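PDB 6HV6: toxin PAU_02230 from Photorhabdus asymbiotica subsp. asymbiotica ATCC 43949, which is a Photorhabdus protein toxin, PaTox, whose modelled part combines many helices with a six-stranded antiparallel beta-sheet. Local coordinates for residues S69-K74 and M221-Y226; K168-W173 and V183-Q188. The protein carries 1 engineered substitution. All blocks are in the same frame, centred on the assembly; numbering follows the deposited sequence.

Contact 1 (S69-K74 and M221-Y226); sequences SGYKFK and MLMGIY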
# COMPACT_ATOMS: atom_id res chain seq x y z
N SER A 69 -0.85 10.76 -9.29
CA SER A 69 -2.03 11.48 -8.80
C SER A 69 -1.66 12.84 -8.20
O SER A 69 -2.10 13.22 -7.12
CB SER A 69 -2.81 10.63 -7.81
OG SER A 69 -3.36 9.49 -8.47
N GLY A 70 -0.84 13.58 -8.94
CA GLY A 70 -0.45 14.91 -8.55
C GLY A 70 0.85 15.00 -7.77
O GLY A 70 1.38 16.11 -7.62
N TYR A 71 1.37 13.88 -7.28
CA TYR A 71 2.60 13.88 -6.49
C TYR A 71 3.77 13.44 -7.35
O TYR A 71 3.72 12.38 -7.98
CB TYR A 71 2.47 12.97 -5.27
CG TYR A 71 1.48 13.50 -4.25
CD1 TYR A 71 1.89 14.38 -3.26
CD2 TYR A 71 0.14 13.15 -4.31
CE1 TYR A 71 0.99 14.88 -2.34
CE2 TYR A 71 -0.77 13.65 -3.39
CZ TYR A 71 -0.33 14.51 -2.40
OH TYR A 71 -1.22 15.01 -1.48
N LYS A 72 4.84 14.24 -7.34
CA LYS A 72 6.03 13.96 -8.13
C LYS A 72 7.01 13.14 -7.30
O LYS A 72 7.30 13.48 -6.15
CB LYS A 72 6.69 15.26 -8.59
CG LYS A 72 5.75 16.18 -9.36
CD LYS A 72 6.47 16.97 -10.45
CE LYS A 72 7.50 17.93 -9.88
NZ LYS A 72 8.29 18.60 -10.96
N PHE A 73 7.52 12.07 -7.89
CA PHE A 73 8.55 11.26 -7.26
C PHE A 73 9.78 11.29 -8.14
O PHE A 73 9.71 10.92 -9.32
CB PHE A 73 8.06 9.83 -7.02
CG PHE A 73 6.87 9.78 -6.12
CD1 PHE A 73 5.60 9.97 -6.63
CD2 PHE A 73 7.03 9.61 -4.76
CE1 PHE A 73 4.50 9.95 -5.80
CE2 PHE A 73 5.92 9.59 -3.92
CZ PHE A 73 4.66 9.76 -4.45
N LYS A 74 10.89 11.74 -7.58
CA LYS A 74 12.13 11.93 -8.33
C LYS A 74 13.01 10.69 -8.25
O LYS A 74 13.14 10.08 -7.19
CB LYS A 74 12.89 13.15 -7.80
CG LYS A 74 12.47 14.47 -8.42
CD LYS A 74 12.88 14.54 -9.89
CE LYS A 74 12.46 15.84 -10.54
NZ LYS A 74 12.90 15.91 -11.96
N MET A 221 -8.36 11.86 -1.64
CA MET A 221 -8.20 11.93 -0.19
C MET A 221 -7.21 10.88 0.30
O MET A 221 -6.37 11.17 1.15
CB MET A 221 -9.55 11.75 0.49
CG MET A 221 -10.49 12.89 0.22
SD MET A 221 -12.12 12.50 0.84
CE MET A 221 -11.75 12.18 2.56
N LEU A 222 -7.30 9.65 -0.22
CA LEU A 222 -6.36 8.61 0.19
C LEU A 222 -4.93 9.00 -0.16
O LEU A 222 -4.03 8.95 0.69
CB LEU A 222 -6.72 7.27 -0.49
CG LEU A 222 -7.95 6.56 0.07
CD1 LEU A 222 -8.39 5.41 -0.83
CD2 LEU A 222 -7.67 6.07 1.49
N MET A 223 -4.70 9.39 -1.41
CA MET A 223 -3.36 9.78 -1.82
C MET A 223 -2.88 11.01 -1.05
O MET A 223 -1.69 11.14 -0.75
CB MET A 223 -3.36 10.03 -3.34
CG MET A 223 -2.00 10.00 -3.97
SD MET A 223 -1.11 8.43 -3.77
CE MET A 223 0.51 9.06 -4.21
N GLY A 224 -3.80 11.91 -0.69
CA GLY A 224 -3.40 13.09 0.08
C GLY A 224 -2.82 12.77 1.45
O GLY A 224 -2.09 13.59 2.01
N ILE A 225 -3.10 11.58 1.99
CA ILE A 225 -2.46 11.17 3.24
C ILE A 225 -0.94 11.17 3.10
O ILE A 225 -0.21 11.34 4.09
CB ILE A 225 -2.99 9.79 3.68
CG1 ILE A 225 -4.51 9.87 3.91
CG2 ILE A 225 -2.31 9.31 4.94
CD1 ILE A 225 -5.15 8.54 4.30
N TYR A 226 -0.43 11.00 1.87
CA TYR A 226 1.01 11.13 1.62
C TYR A 226 1.55 12.45 2.16
O TYR A 226 2.70 12.51 2.62
CB TYR A 226 1.30 11.01 0.12
CG TYR A 226 2.78 11.12 -0.21
CD1 TYR A 226 3.66 10.08 0.11
CD2 TYR A 226 3.29 12.24 -0.84
CE1 TYR A 226 5.02 10.18 -0.17
CE2 TYR A 226 4.66 12.34 -1.13
CZ TYR A 226 5.51 11.31 -0.80
OH TYR A 226 6.85 11.41 -1.08
O HOH W 1 6.47 13.71 -3.53
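Tyr71 meets Tyr226 in an offset edge-to-face pair, the edge of the Tyr226 ring turned to the face of Tyr71 with the planes at 76°. The ring centres lie 5.3 Å apart. The closest carbons of the pair are Tyr71 CD1 and Tyr226 CD2, at 3.5 Å. Phe73, two residues further along the same strand, approaches Tyr226 from the opposite direction: its CZ sits over one face of Tyr226, toward the rim, while Phe73 CE2 approaches Tyr226 CZ to 3.6 Å. These two planes are inclined at 57°, an oblique pairing, and the three rings form an aromatic cluster. On the helical side, CG of Met223 packs 3.8 Å from Tyr71 CD2 and also touches CB of Ser69. Bent at chi2 (60°), the methionine chain turns its methyl CE to the edge of the Phe73 ring, near the ring plane. At the far end of Tyr71 the phenol oxygen reaches the backbone, OH lying 3.3 Å from Gly224 CA.

The second shell fixes the polar ends. Tyr71 OH is hydrogen-bonded to Ser227 OG, just past the helical segment. A water donates to Lys72 O at 2.8 Å and has a weak, longer link to Tyr226 OH. Ile68 and Leu190 both touch Phe73 and Met223, extending the apolar packing beyond the two segments.

No hydrogen bond runs directly between segments 69-74 and 221-226, so their direct contact rests on aromatic and apolar surfaces. The phenol oxygen of Tyr71 has a protein partner in Ser227, whereas that of Tyr226 has a weak link to one water, consistent with apolar packing whose polar groups sit at its margin.

Contact 2 (K168-W173 and V183-Q188); sequences KDAQSW and VVLTPQ. With EDO (1,2-ethanediol), chain B.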
# COMPACT_ATOMS: atom_id res chain seq x y z
N LYS A 168 7.08 3.52 -9.64
CA LYS A 168 7.38 2.78 -10.86
C LYS A 168 6.54 1.51 -10.96
O LYS A 168 6.05 1.15 -12.04
CB LYS A 168 8.86 2.45 -10.92
CG LYS A 168 9.41 2.28 -12.31
CD LYS A 168 10.91 2.58 -12.35
CE LYS A 168 11.70 1.57 -11.55
NZ LYS A 168 11.63 0.22 -12.20
N ASP A 169 6.38 0.80 -9.84
CA ASP A 169 5.51 -0.37 -9.82
C ASP A 169 4.07 0.00 -10.17
O ASP A 169 3.38 -0.75 -10.87
CB ASP A 169 5.54 -1.04 -8.44
CG ASP A 169 6.90 -1.62 -8.08
OD1 ASP A 169 7.77 -1.72 -8.96
OD2 ASP A 169 7.08 -1.96 -6.89
N ALA A 170 3.60 1.13 -9.64
CA ALA A 170 2.23 1.56 -9.92
C ALA A 170 2.07 1.93 -11.40
O ALA A 170 1.05 1.60 -12.01
CB ALA A 170 1.87 2.74 -9.02
N GLN A 171 3.06 2.60 -11.98
CA GLN A 171 2.97 2.92 -13.41
C GLN A 171 2.98 1.66 -14.26
O GLN A 171 2.25 1.56 -15.25
CB GLN A 171 4.11 3.85 -13.82
CG GLN A 171 3.78 5.30 -13.65
CD GLN A 171 4.63 6.19 -14.53
OE1 GLN A 171 5.69 5.78 -15.01
NE2 GLN A 171 4.17 7.42 -14.76
N SER A 172 3.80 0.68 -13.89
CA SER A 172 3.80 -0.59 -14.60
C SER A 172 2.45 -1.30 -14.48
O SER A 172 1.97 -1.91 -15.44
CB SER A 172 4.93 -1.46 -14.06
OG SER A 172 4.73 -2.81 -14.44
N TRP A 173 1.84 -1.24 -13.30
CA TRP A 173 0.51 -1.81 -13.11
C TRP A 173 -0.49 -1.14 -14.04
O TRP A 173 -1.31 -1.81 -14.68
CB TRP A 173 0.09 -1.63 -11.66
CG TRP A 173 -1.14 -2.38 -11.19
CD1 TRP A 173 -1.19 -3.64 -10.68
CD2 TRP A 173 -2.48 -1.85 -11.09
NE1 TRP A 173 -2.49 -3.95 -10.29
CE2 TRP A 173 -3.29 -2.87 -10.54
CE3 TRP A 173 -3.07 -0.63 -11.43
CZ2 TRP A 173 -4.67 -2.70 -10.32
CZ3 TRP A 173 -4.44 -0.45 -11.20
CH2 TRP A 173 -5.22 -1.49 -10.65
N VAL A 183 -7.43 4.44 -15.49
CA VAL A 183 -6.74 3.90 -14.32
C VAL A 183 -6.43 5.07 -13.39
O VAL A 183 -5.93 6.11 -13.84
CB VAL A 183 -5.45 3.14 -14.71
CG1 VAL A 183 -4.68 2.72 -13.44
CG2 VAL A 183 -5.79 1.92 -15.58
N VAL A 184 -6.77 4.92 -12.12
CA VAL A 184 -6.45 5.91 -11.09
C VAL A 184 -5.50 5.24 -10.11
O VAL A 184 -5.87 4.26 -9.46
CB VAL A 184 -7.72 6.44 -10.39
CG1 VAL A 184 -7.34 7.41 -9.29
CG2 VAL A 184 -8.62 7.14 -11.40
N LEU A 185 -4.27 5.75 -10.02
CA LEU A 185 -3.26 5.16 -9.16
C LEU A 185 -3.34 5.76 -7.75
O LEU A 185 -3.30 6.98 -7.59
CB LEU A 185 -1.88 5.38 -9.75
CG LEU A 185 -1.66 4.66 -11.08
CD1 LEU A 185 -0.23 4.86 -11.54
CD2 LEU A 185 -1.97 3.17 -10.95
N THR A 186 -3.42 4.89 -6.74
CA THR A 186 -3.36 5.31 -5.33
C THR A 186 -2.68 4.20 -4.53
O THR A 186 -3.31 3.49 -3.75
CB THR A 186 -4.76 5.59 -4.76
OG1 THR A 186 -5.57 4.42 -4.90
CG2 THR A 186 -5.43 6.75 -5.45
N PRO A 187 -1.37 4.02 -4.73
CA PRO A 187 -0.67 2.89 -4.08
C PRO A 187 -0.56 3.14 -2.59
O PRO A 187 0.02 4.14 -2.16
CB PRO A 187 0.72 2.90 -4.75
CG PRO A 187 0.60 3.81 -5.94
CD PRO A 187 -0.49 4.79 -5.62
N GLN A 188 -1.11 2.22 -1.78
CA GLN A 188 -1.20 2.55 -0.34
C GLN A 188 0.18 2.59 0.31
O GLN A 188 0.36 3.31 1.30
CB GLN A 188 -2.11 1.57 0.41
CG GLN A 188 -1.60 0.14 0.44
CD GLN A 188 -2.35 -0.76 1.43
OE1 GLN A 188 -3.09 -0.27 2.30
NE2 GLN A 188 -2.14 -2.07 1.32
C1 EDO B . 3.69 -1.59 -5.10
O1 EDO B . 5.11 -1.80 -5.03
C2 EDO B . 3.04 -2.09 -3.81
O2 EDO B . 2.95 -3.51 -3.83
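Ala170 and Leu185 face each other where helix and strand backbones come nearest, with CA atoms 6.6 Å apart. Apolar packing makes up the contact between the segments. CB of Ala170 touches Leu185 CD1 at 3.9 Å and presses more tightly on Pro187, whose ring carbon CG lies 3.5 Å away. Both methyls of Leu185 also lean on the helix backbone, CD1 coming within 3.5 Å of Ala170 O. Its other methyl, CD2, meets CE3 of Trp173 at 4.0 Å.

The aromatic part belongs to Trp173. With CG anti to the backbone N (chi1 -169°), the indole projects from the helix toward the strand, and Val183 CG1 meets its edge near the ring plane, 3.9 Å from CZ3. Outside the two segments, Tyr312 stacks on the indole and Phe326 makes an edge-to-face pair with it.

Polar interactions lie off this packing. Asp169 OD2 accepts a hydrogen bond from O1 of a 1,2-ethanediol at 2.7 Å, a molecule probably left from crystallisation, while Asp169 OD1 is bonded to Gln165 NE2.

The axes of helix 168-173 and strand 183-185 run nearly antiparallel, at 170° and 9.3 Å apart. This is alpha/beta layer packing: a long helix laid against an outermost strand of an antiparallel six-stranded sheet.

In the fold
From the start of the modelled chain, the small two-stranded sheet 65-68/71-74 forms first, and several helices then lead into the long helix 144-176. After a short connection the chain returns in strand 182-185, and contact 2 closes this tight loop, its nearest ends 10 positions apart. Contact 1 closes much later, when helix 215-224 reaches strand 71-74, so contact 2 is nested within its loop. Their centres are about 11 Å apart, and they meet directly: Ser69 OG lies 2.7 Å from Leu185 O, a probable hydrogen bond, and Met223 SD packs on Pro187 CD. Together they join the hairpin 65-68/71-74 to helices 144-176 and 215-224 and to the edge strand of the six-stranded sheet.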